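PDB 3PRN: porin from Rhodobacter blasticus, which forms, as a homotrimer, outer-membrane channels that let small hydrophilic solutes up to about 0.6 kDa diffuse passively. Local coordinates for residues Asp59-Thr64 and Ser119-Ser124; Ser105-Ala110 and Glu278-Val283; Val149-Thr154 and Val160-Gly165. The protein carries 1 engineered substitution. All coordinates share one frame; numbering follows the deposited sequence.

Contact 1: Asp59-Thr64 and Ser119-Ser124; sequences DAFAGT and SKYDAS. With C8E ((hydroxyethyloxy)tri(ethyloxy)octane), chain C; C8E ((hydroxyethyloxy)tri(ethyloxy)octane), chain B.
Lys120 and Asp59 form a salt bridge, their side chains coming from opposite directions. Asp59 OD2 receives Lys120 NZ on its syn lone pair, at 2.9 Å. A second, weak bond from the same NZ goes to Asp59 OD1, so the ammonium group sits in the fork of the carboxylate. The lysine spans the gap because its chain is fully extended beyond CG. Beside this pair, Tyr121 OH touches Ala60 CB and reaches the edge of the Phe61 ring, near its plane, at 4.1 Å from CD2. A water ties the same two loops together. It donates to Ala60 O at 2.6 Å and lies 2.7 Å from Tyr121 OH, at the edge of the tyrosine ring.

Two detergent molecules fill in around the aromatic rings. C7 of the chain B detergent lies over the centre of one Phe61 face, 3.9 Å above the plane. C4 of the chain C detergent lies over one Tyr121 face, displaced toward the rim. The polar head group of the chain C detergent also comes into the contact: Ala60 N donates to its O21 at 2.9 Å, with an angle of 160° at the hydrogen.

Asp56 holds both partners of the salt bridge. Its carboxylate is the stronger polar partner of Lys120 NZ, and its backbone N donates to Asp59 OD2. Two acidic groups thus share one lysine, which probably favours its charged form. Phe61 packs on Ala123 of the second subunit, and Tyr121 packs on Gly63 of the third. At these subunit interfaces the contact joins the loop after strand 46-56 to the long loop before strand 131-138, which by its place in the 16-stranded barrel is the porin constriction loop.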
loop_
_atom_site.group_PDB
_atom_site.type_symbol
_atom_site.label_atom_id
_atom_site.label_comp_id
_atom_site.label_asym_id
_atom_site.label_seq_id
_atom_site.Cartn_x
_atom_site.Cartn_y
_atom_site.Cartn_z
ATOM N N ASP A 59 0.934 -11.032 -11.584
ATOM C CA ASP A 59 0.564 -11.130 -10.169
ATOM C C ASP A 59 -0.951 -11.306 -9.996
ATOM O O ASP A 59 -1.805 -10.691 -10.650
ATOM C CB ASP A 59 0.920 -9.885 -9.299
ATOM C CG ASP A 59 2.383 -9.922 -8.884
ATOM O OD1 ASP A 59 3.032 -10.922 -9.127
ATOM O OD2 ASP A 59 2.875 -8.892 -8.352
ATOM N N ALA A 60 -1.240 -12.172 -9.034
ATOM C CA ALA A 60 -2.638 -12.476 -8.726
ATOM C C ALA A 60 -3.385 -11.192 -8.328
ATOM O O ALA A 60 -2.865 -10.317 -7.622
ATOM C CB ALA A 60 -2.620 -13.418 -7.501
ATOM N N PHE A 61 -4.628 -11.116 -8.752
ATOM C CA PHE A 61 -5.561 -10.062 -8.514
ATOM C C PHE A 61 -5.242 -8.754 -9.205
ATOM O O PHE A 61 -5.957 -7.783 -8.934
ATOM C CB PHE A 61 -5.749 -9.853 -7.004
ATOM C CG PHE A 61 -5.961 -11.156 -6.248
ATOM C CD1 PHE A 61 -7.095 -11.917 -6.490
ATOM C CD2 PHE A 61 -5.031 -11.571 -5.326
ATOM C CE1 PHE A 61 -7.268 -13.108 -5.784
ATOM C CE2 PHE A 61 -5.198 -12.758 -4.623
ATOM C CZ PHE A 61 -6.324 -13.526 -4.859
ATOM N N ALA A 62 -4.164 -8.662 -9.989
ATOM C CA ALA A 62 -3.838 -7.399 -10.655
ATOM C C ALA A 62 -3.746 -6.292 -9.591
ATOM O O ALA A 62 -4.198 -5.167 -9.756
ATOM C CB ALA A 62 -4.819 -7.112 -11.795
ATOM N N GLY A 63 -3.103 -6.601 -8.454
ATOM C CA GLY A 63 -2.971 -5.672 -7.344
ATOM C C GLY A 63 -1.568 -5.708 -6.702
ATOM O O GLY A 63 -0.748 -6.569 -7.045
ATOM N N THR A 64 -1.337 -4.742 -5.832
ATOM C CA THR A 64 -0.017 -4.655 -5.197
ATOM C C THR A 64 -0.241 -4.427 -3.692
ATOM O O THR A 64 -1.119 -3.582 -3.339
ATOM C CB THR A 64 0.729 -3.409 -5.744
ATOM O OG1 THR A 64 0.736 -3.488 -7.184
ATOM C CG2 THR A 64 2.211 -3.325 -5.310
ATOM N N SER A 119 10.248 -10.326 -0.982
ATOM C CA SER A 119 9.789 -9.068 -1.547
ATOM C C SER A 119 8.290 -8.857 -1.498
ATOM O O SER A 119 7.898 -7.674 -1.621
ATOM C CB SER A 119 10.250 -8.895 -3.003
ATOM O OG SER A 119 11.627 -8.615 -3.057
ATOM N N LYS A 120 7.496 -9.894 -1.344
ATOM C CA LYS A 120 6.067 -9.807 -1.400
ATOM C C LYS A 120 5.372 -10.621 -0.315
ATOM O O LYS A 120 6.079 -11.391 0.350
ATOM C CB LYS A 120 5.601 -10.477 -2.729
ATOM C CG LYS A 120 6.062 -9.613 -3.916
ATOM C CD LYS A 120 5.450 -10.202 -5.186
ATOM C CE LYS A 120 5.863 -9.372 -6.379
ATOM N NZ LYS A 120 5.438 -9.973 -7.662
ATOM N N TYR A 121 4.070 -10.493 -0.211
ATOM C CA TYR A 121 3.272 -11.260 0.733
ATOM C C TYR A 121 3.283 -12.728 0.228
ATOM O O TYR A 121 3.707 -12.997 -0.910
ATOM C CB TYR A 121 1.851 -10.695 0.763
ATOM C CG TYR A 121 1.039 -11.048 -0.497
ATOM C CD1 TYR A 121 0.320 -12.236 -0.620
ATOM C CD2 TYR A 121 1.013 -10.162 -1.553
ATOM C CE1 TYR A 121 -0.440 -12.528 -1.743
ATOM C CE2 TYR A 121 0.283 -10.427 -2.700
ATOM C CZ TYR A 121 -0.446 -11.602 -2.788
ATOM O OH TYR A 121 -1.146 -11.851 -3.969
ATOM N N ASP A 122 2.872 -13.663 1.040
ATOM C CA ASP A 122 2.780 -15.078 0.586
ATOM C C ASP A 122 1.372 -15.595 0.882
ATOM O O ASP A 122 1.056 -15.739 2.058
ATOM C CB ASP A 122 3.784 -15.946 1.330
ATOM C CG ASP A 122 3.674 -17.419 0.900
ATOM O OD1 ASP A 122 2.683 -17.884 0.325
ATOM O OD2 ASP A 122 4.653 -18.140 1.149
ATOM N N ALA A 123 0.551 -15.845 -0.134
ATOM C CA ALA A 123 -0.843 -16.243 0.136
ATOM C C ALA A 123 -0.962 -17.625 0.776
ATOM O O ALA A 123 -2.000 -17.849 1.400
ATOM C CB ALA A 123 -1.693 -16.212 -1.157
ATOM N N SER A 124 0.051 -18.486 0.696
ATOM C CA SER A 124 -0.056 -19.802 1.337
ATOM C C SER A 124 -0.120 -19.702 2.853
ATOM O O SER A 124 -0.533 -20.681 3.519
ATOM C CB SER A 124 1.122 -20.700 0.955
ATOM O OG SER A 124 2.360 -20.250 1.498
HETATM C C1 C8E C . -2.512 -8.215 3.465
HETATM C C2 C8E C . -1.881 -7.949 2.180
HETATM C C3 C8E C . -2.698 -8.417 1.058
HETATM C C4 C8E C . -2.164 -9.732 0.708
HETATM C C5 C8E C . -3.336 -10.643 0.847
HETATM C C6 C8E C . -3.678 -11.203 -0.418
HETATM C C7 C8E C . -4.332 -12.406 0.012
HETATM C C8 C8E C . -4.947 -13.094 -1.136
HETATM O O9 C8E C . -5.096 -14.523 -1.082
HETATM C C10 C8E C . -6.220 -14.989 -0.356
HETATM C C11 C8E C . -6.219 -16.495 -0.458
HETATM O O12 C8E C . -6.218 -16.968 -1.841
HETATM C C13 C8E C . -4.940 -17.309 -2.492
HETATM C C14 C8E C . -4.322 -16.451 -3.638
HETATM O O15 C8E C . -3.540 -16.860 -4.813
HETATM C C16 C8E C . -2.140 -16.532 -4.694
HETATM C C17 C8E C . -1.710 -15.059 -4.710
HETATM O O18 C8E C . -0.411 -14.508 -4.767
HETATM C C19 C8E C . 0.548 -14.887 -5.784
HETATM C C20 C8E C . 1.176 -13.668 -6.664
HETATM O O21 C8E C . 0.833 -13.862 -8.045
HETATM C C1 C8E B . -2.604 -8.057 -3.755
HETATM C C2 C8E B . -3.444 -6.908 -3.447
HETATM C C3 C8E B . -4.518 -7.247 -2.513
HETATM C C4 C8E B . -5.694 -7.504 -3.342
HETATM C C5 C8E B . -6.086 -8.897 -2.987
HETATM C C6 C8E B . -7.371 -8.903 -2.368
HETATM C C7 C8E B . -7.784 -10.244 -2.671
HETATM C C8 C8E B . -9.041 -10.563 -1.971
HETATM O O9 C8E B . -9.930 -11.528 -2.560
HETATM C C10 C8E B . -9.595 -12.885 -2.324
HETATM C C11 C8E B . -10.664 -13.725 -2.981
HETATM O O12 C8E B . -12.008 -13.396 -2.511
HETATM C C13 C8E B . -12.832 -12.443 -3.277
HETATM C C14 C8E B . -13.178 -11.015 -2.751
HETATM O O15 C8E B . -14.394 -10.208 -2.925
HETATM C C16 C8E B . -14.212 -9.116 -3.851
HETATM C C17 C8E B . -13.291 -7.951 -3.464
HETATM O O18 C8E B . -13.085 -6.719 -4.123
HETATM C C19 C8E B . -14.179 -5.845 -4.491
HETATM C C20 C8E B . -14.089 -4.314 -3.937
HETATM O O21 C8E B . -15.218 -4.057 -3.088
HETATM O O HOH W 1 -0.716 -10.321 -6.090
#

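Contact 2: Ser105-Ala110 and Glu278-Val283; sequences SSFGDA and ETVADV. With C8E ((hydroxyethyloxy)tri(ethyloxy)octane), chain D.
Phe107 meets Glu278 and Val280 with the far end of its ring, and has more surface buried here than either. Its CE1 lies 3.9 Å from Glu278 OE2. Its CE2 lies 4.1 Å from Val280 CG2, the methyl set between the backbone N and the carbonyl carbon. Phe107 and Val280 come from opposite directions. Glu278 passes the ring at a slant, with the carboxylate plane 40° from the ring plane. Its chain bends at chi2 (97°), which turns the carboxylate back so that OE1 accepts from Ala276 N.

Phe107 projects from a type I turn, Ser106 to Asp109. Ser106 OG accepts from Gly108 N at 2.8 Å, an ST turn, and Phe107 N is hydrogen-bonded to Tyr240 OH. Phe275 also packs on the phenylalanine.

Further along strand 279-288, a water accepts from Ser105 OG and donates to Asp282 OD2 in one of two conformers of that aspartate, so this link is doubtful.

No direct hydrogen bond joins the two segments. The loop before strand 131-138 meets the barrel wall through van der Waals contact of one ring with a methyl and a carboxylate oxygen; the hydrogen bonds of Phe107 N and Glu278 OE1 go to other residues.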
loop_
_atom_site.group_PDB
_atom_site.type_symbol
_atom_site.label_atom_id
_atom_site.label_comp_id
_atom_site.label_asym_id
_atom_site.label_seq_id
_atom_site.Cartn_x
_atom_site.Cartn_y
_atom_site.Cartn_z
ATOM N N SER A 105 19.119 -12.234 -14.737
ATOM C CA SER A 105 18.979 -13.692 -14.579
ATOM C C SER A 105 20.220 -14.417 -15.148
ATOM O O SER A 105 20.985 -13.908 -15.987
ATOM C CB SER A 105 17.736 -14.191 -15.313
ATOM O OG SER A 105 17.893 -13.990 -16.706
ATOM N N SER A 106 20.432 -15.635 -14.622
ATOM C CA SER A 106 21.543 -16.464 -15.038
ATOM C C SER A 106 21.315 -17.896 -14.525
ATOM O O SER A 106 21.071 -18.097 -13.326
ATOM C CB SER A 106 22.885 -15.960 -14.440
ATOM O OG SER A 106 23.950 -16.863 -14.711
ATOM N N PHE A 107 21.520 -18.836 -15.462
ATOM C CA PHE A 107 21.538 -20.264 -15.057
ATOM C C PHE A 107 22.789 -20.513 -14.210
ATOM O O PHE A 107 22.835 -21.513 -13.462
ATOM C CB PHE A 107 21.541 -21.149 -16.307
ATOM C CG PHE A 107 20.226 -21.115 -17.045
ATOM C CD1 PHE A 107 19.099 -21.680 -16.409
ATOM C CD2 PHE A 107 20.095 -20.604 -18.316
ATOM C CE1 PHE A 107 17.856 -21.694 -17.057
ATOM C CE2 PHE A 107 18.857 -20.640 -18.946
ATOM C CZ PHE A 107 17.745 -21.189 -18.326
ATOM N N GLY A 108 23.778 -19.637 -14.281
ATOM C CA GLY A 108 24.993 -19.811 -13.485
ATOM C C GLY A 108 24.846 -19.394 -12.031
ATOM O O GLY A 108 25.818 -19.553 -11.264
ATOM N N ASP A 109 23.667 -18.877 -11.623
ATOM C CA ASP A 109 23.430 -18.585 -10.205
ATOM C C ASP A 109 23.273 -19.948 -9.495
ATOM O O ASP A 109 22.935 -20.956 -10.156
ATOM C CB ASP A 109 22.088 -17.851 -10.095
ATOM C CG ASP A 109 22.183 -16.354 -10.362
ATOM O OD1 ASP A 109 23.288 -15.764 -10.511
ATOM O OD2 ASP A 109 21.087 -15.722 -10.398
ATOM N N ALA A 110 23.492 -20.037 -8.219
ATOM C CA ALA A 110 23.385 -21.257 -7.440
ATOM C C ALA A 110 22.040 -21.951 -7.652
ATOM O O ALA A 110 20.974 -21.312 -7.605
ATOM C CB ALA A 110 23.532 -20.911 -5.971
ATOM N N GLU A 278 16.830 -25.439 -22.342
ATOM C CA GLU A 278 15.862 -24.358 -22.520
ATOM C C GLU A 278 16.571 -23.149 -23.155
ATOM O O GLU A 278 17.720 -22.832 -22.815
ATOM C CB GLU A 278 15.457 -23.769 -21.146
ATOM C CG GLU A 278 15.053 -24.814 -20.121
ATOM C CD GLU A 278 16.206 -25.165 -19.200
ATOM O OE1 GLU A 278 17.319 -25.560 -19.711
ATOM O OE2 GLU A 278 16.070 -25.061 -17.927
ATOM N N THR A 279 15.898 -22.469 -24.053
ATOM C CA THR A 279 16.443 -21.238 -24.655
ATOM C C THR A 279 15.573 -20.051 -24.180
ATOM O O THR A 279 14.357 -20.084 -24.243
ATOM C CB THR A 279 16.427 -21.313 -26.175
ATOM O OG1 THR A 279 17.126 -22.469 -26.603
ATOM C CG2 THR A 279 17.095 -20.097 -26.822
ATOM N N VAL A 280 16.262 -19.048 -23.629
ATOM C CA VAL A 280 15.548 -17.876 -23.130
ATOM C C VAL A 280 16.239 -16.612 -23.660
ATOM O O VAL A 280 17.468 -16.627 -23.888
ATOM C CB VAL A 280 15.431 -17.812 -21.603
ATOM C CG1 VAL A 280 14.714 -19.069 -21.081
ATOM C CG2 VAL A 280 16.761 -17.697 -20.886
ATOM N N ALA A 281 15.486 -15.558 -23.894
ATOM C CA ALA A 281 16.086 -14.302 -24.313
ATOM C C ALA A 281 15.277 -13.132 -23.700
ATOM O O ALA A 281 14.066 -13.280 -23.480
ATOM C CB ALA A 281 16.103 -14.138 -25.833
ATOM N N ASP A 282 15.927 -11.969 -23.614
ATOM C CA ASP A 282 15.172 -10.808 -23.127
ATOM C C ASP A 282 15.806 -9.524 -23.647
ATOM O O ASP A 282 16.995 -9.520 -24.024
ATOM C CB ASP A 282 15.192 -10.850 -21.575
ATOM C CG ASP A 282 16.579 -10.561 -21.032
ATOM O OD1 ASP A 282 17.011 -9.380 -21.088
ATOM O OD2 ASP A 282 17.309 -11.445 -20.550
ATOM N N VAL A 283 15.063 -8.453 -23.719
ATOM C CA VAL A 283 15.564 -7.122 -24.029
ATOM C C VAL A 283 14.596 -6.140 -23.342
ATOM O O VAL A 283 13.382 -6.251 -23.514
ATOM C CB VAL A 283 15.712 -6.837 -25.537
ATOM C CG1 VAL A 283 14.413 -6.844 -26.300
ATOM C CG2 VAL A 283 16.420 -5.482 -25.741
HETATM C C1 C8E D . 10.947 -11.214 -30.349
HETATM C C2 C8E D . 11.518 -12.163 -29.364
HETATM C C3 C8E D . 12.924 -11.930 -29.121
HETATM C C4 C8E D . 12.990 -10.911 -28.039
HETATM C C5 C8E D . 14.339 -11.155 -27.470
HETATM C C6 C8E D . 15.154 -9.988 -27.694
HETATM C C7 C8E D . 16.492 -10.565 -27.693
HETATM C C8 C8E D . 17.438 -9.473 -28.058
HETATM O O9 C8E D . 18.744 -9.431 -27.473
HETATM C C10 C8E D . 19.697 -10.360 -27.982
HETATM C C11 C8E D . 20.784 -10.480 -26.952
HETATM O O12 C8E D . 21.700 -9.343 -27.033
HETATM C C13 C8E D . 23.090 -9.729 -26.939
HETATM C C14 C8E D . 24.205 -9.468 -28.001
HETATM O O15 C8E D . 25.555 -10.051 -27.925
HETATM C C16 C8E D . 26.548 -9.013 -27.711
HETATM C C17 C8E D . 27.073 -8.350 -28.988
HETATM O O18 C8E D . 28.303 -7.630 -29.182
HETATM C C19 C8E D . 28.618 -6.511 -28.316
HETATM C C20 C8E D . 28.283 -4.989 -28.627
HETATM O O21 C8E D . 26.859 -4.717 -28.604
HETATM O O HOH W 2 17.453 -11.342 -17.694
#

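Contact 3: Val149-Thr154 and Val160-Gly165; sequences VDPDQT and VTEEFG
Val149 and Glu163 form an antiparallel hydrogen-bonded pair, with their CA atoms 5.1 Å apart and the two chains running in nearly opposite directions (162°). This is the end of a beta hairpin in the porin barrel, joining strand 142-150 to strand 163-171. Val149 N donates to Glu163 O, and Glu163 N to Val149 O, both at 2.9 Å.

The side chains of this pair lie next to each other on one face of the sheet. Val149 CG2 comes within 4.0 Å of Glu163 OE1. The other carboxylate oxygen of Glu163, OE2, accepts from Gly186 N and Phe115 N, which hold the end of the side chain.

Beyond the pair the strands give way to loop. Asp150 CG lies opposite its own backbone N (chi1 -179°), which sets it alongside Glu162, 3.8 Å from Glu162 CG. Their carboxylate planes are turned 76° apart, and Asp150 OD1 is 4.1 Å from Glu162 OE2. Two like charges this close would probably raise the proton affinity of one or both. The Asp150 carboxylate also accepts from Asp152 N, which meets OD1 from above its plane in an Asx turn.

Asp152 heads a second Asx turn. Its OD1 takes Thr154 N on the anti side and Thr154 OG1 on the syn lone pair. Next along the chain, Gln153 NE2 bonds to Ile27 O of the third subunit.

Val160 crosses Asp150 at about a right angle, with Val160 CG2 3.5 Å from Asp150 OD1. In the loop ends, Pro151 CD sits 3.3 Å from Thr161 O, a buried carbonyl oxygen with no hydrogen-bond partner in the model.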
loop_
_atom_site.group_PDB
_atom_site.type_symbol
_atom_site.label_atom_id
_atom_site.label_comp_id
_atom_site.label_asym_id
_atom_site.label_seq_id
_atom_site.Cartn_x
_atom_site.Cartn_y
_atom_site.Cartn_z
ATOM N N VAL A 149 17.341 -17.709 10.698
ATOM C CA VAL A 149 15.931 -17.541 10.338
ATOM C C VAL A 149 15.110 -18.656 10.957
ATOM O O VAL A 149 15.411 -19.848 10.804
ATOM C CB VAL A 149 15.754 -17.569 8.804
ATOM C CG1 VAL A 149 14.270 -17.446 8.447
ATOM C CG2 VAL A 149 16.537 -16.487 8.092
ATOM N N ASP A 150 14.088 -18.289 11.704
ATOM C CA ASP A 150 13.160 -19.306 12.259
ATOM C C ASP A 150 11.893 -19.147 11.443
ATOM O O ASP A 150 11.239 -18.090 11.507
ATOM C CB ASP A 150 12.974 -18.949 13.718
ATOM C CG ASP A 150 12.048 -19.918 14.453
ATOM O OD1 ASP A 150 11.317 -20.649 13.801
ATOM O OD2 ASP A 150 12.036 -19.850 15.702
ATOM N N PRO A 151 11.483 -20.126 10.674
ATOM C CA PRO A 151 10.291 -20.009 9.838
ATOM C C PRO A 151 8.997 -19.980 10.569
ATOM O O PRO A 151 7.921 -19.613 10.018
ATOM C CB PRO A 151 10.408 -21.184 8.897
ATOM C CG PRO A 151 11.358 -22.156 9.518
ATOM C CD PRO A 151 12.203 -21.410 10.510
ATOM N N ASP A 152 8.967 -20.355 11.853
ATOM C CA ASP A 152 7.730 -20.240 12.608
ATOM C C ASP A 152 8.134 -20.029 14.065
ATOM O O ASP A 152 8.218 -20.998 14.863
ATOM C CB ASP A 152 6.792 -21.451 12.487
ATOM C CG ASP A 152 5.448 -21.176 13.153
ATOM O OD1 ASP A 152 5.284 -20.361 14.095
ATOM O OD2 ASP A 152 4.473 -21.835 12.740
ATOM N N GLN A 153 8.348 -18.767 14.413
ATOM C CA GLN A 153 8.819 -18.407 15.734
ATOM C C GLN A 153 7.851 -18.642 16.870
ATOM O O GLN A 153 8.274 -18.555 18.042
ATOM C CB GLN A 153 9.293 -16.922 15.744
ATOM C CG GLN A 153 8.091 -15.947 15.836
ATOM C CD GLN A 153 8.553 -14.577 16.356
ATOM O OE1 GLN A 153 9.555 -14.483 17.077
ATOM N NE2 GLN A 153 7.813 -13.529 16.012
ATOM N N THR A 154 6.585 -18.870 16.663
ATOM C CA THR A 154 5.673 -19.023 17.779
ATOM C C THR A 154 5.696 -20.485 18.271
ATOM O O THR A 154 5.349 -20.730 19.426
ATOM C CB THR A 154 4.215 -18.694 17.384
ATOM O OG1 THR A 154 3.899 -19.609 16.336
ATOM C CG2 THR A 154 4.067 -17.278 16.843
ATOM N N VAL A 160 10.849 -27.064 14.908
ATOM C CA VAL A 160 10.963 -26.488 13.545
ATOM C C VAL A 160 12.416 -26.471 13.126
ATOM O O VAL A 160 13.319 -26.510 13.967
ATOM C CB VAL A 160 10.340 -25.071 13.457
ATOM C CG1 VAL A 160 8.846 -25.158 13.793
ATOM C CG2 VAL A 160 10.969 -24.088 14.392
ATOM N N THR A 161 12.709 -26.419 11.861
ATOM C CA THR A 161 14.108 -26.377 11.432
ATOM C C THR A 161 14.501 -24.927 11.180
ATOM O O THR A 161 13.881 -24.301 10.329
ATOM C CB THR A 161 14.239 -27.138 10.087
ATOM O OG1 THR A 161 13.665 -28.437 10.270
ATOM C CG2 THR A 161 15.651 -27.205 9.589
ATOM N N GLU A 162 15.487 -24.426 11.858
ATOM C CA GLU A 162 15.912 -23.037 11.644
ATOM C C GLU A 162 17.111 -23.021 10.707
ATOM O O GLU A 162 17.853 -23.995 10.685
ATOM C CB GLU A 162 16.290 -22.387 12.987
ATOM C CG GLU A 162 15.042 -22.221 13.858
ATOM C CD GLU A 162 14.871 -23.369 14.831
ATOM O OE1 GLU A 162 15.835 -24.107 15.127
ATOM O OE2 GLU A 162 13.734 -23.576 15.327
ATOM N N GLU A 163 17.292 -21.940 9.947
ATOM C CA GLU A 163 18.391 -21.826 9.020
ATOM C C GLU A 163 19.464 -20.916 9.610
ATOM O O GLU A 163 19.186 -19.803 10.060
ATOM C CB GLU A 163 17.895 -21.241 7.693
ATOM C CG GLU A 163 19.025 -20.984 6.710
ATOM C CD GLU A 163 18.580 -20.114 5.549
ATOM O OE1 GLU A 163 18.678 -18.835 5.638
ATOM O OE2 GLU A 163 18.100 -20.662 4.489
ATOM N N PHE A 164 20.691 -21.398 9.623
ATOM C CA PHE A 164 21.811 -20.583 10.111
ATOM C C PHE A 164 22.818 -20.402 8.989
ATOM O O PHE A 164 23.250 -21.370 8.348
ATOM C CB PHE A 164 22.502 -21.214 11.314
ATOM C CG PHE A 164 23.686 -20.360 11.761
ATOM C CD1 PHE A 164 23.464 -19.122 12.379
ATOM C CD2 PHE A 164 24.990 -20.806 11.533
ATOM C CE1 PHE A 164 24.550 -18.326 12.760
ATOM C CE2 PHE A 164 26.076 -20.008 11.910
ATOM C CZ PHE A 164 25.857 -18.769 12.523
ATOM N N GLY A 165 23.181 -19.160 8.761
ATOM C CA GLY A 165 24.085 -18.837 7.662
ATOM C C GLY A 165 25.254 -17.979 8.095
ATOM O O GLY A 165 25.122 -17.035 8.896
#

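How the contacts relate
The three contacts are separate sites on one 16-stranded barrel, and none touches another. The centres of contacts 1 and 2 are about 24 Å apart, those of 1 and 3 about 23 Å, and those of 2 and 3 about 31 Å. Contacts 2 and 3 reach the same sheet from opposite sides of the chain's centre. Contacts 1 and 2 alternate along the chain; contact 3 follows contact 1 and falls between the segments of contact 2. Contacts 1 and 2 share the long loop before strand 131-138, which in porins folds inside the barrel and narrows the channel. Contact 1 meets it at the trimer interface, contact 2 at the wall. Contacts 1 and 3 both touch the third subunit.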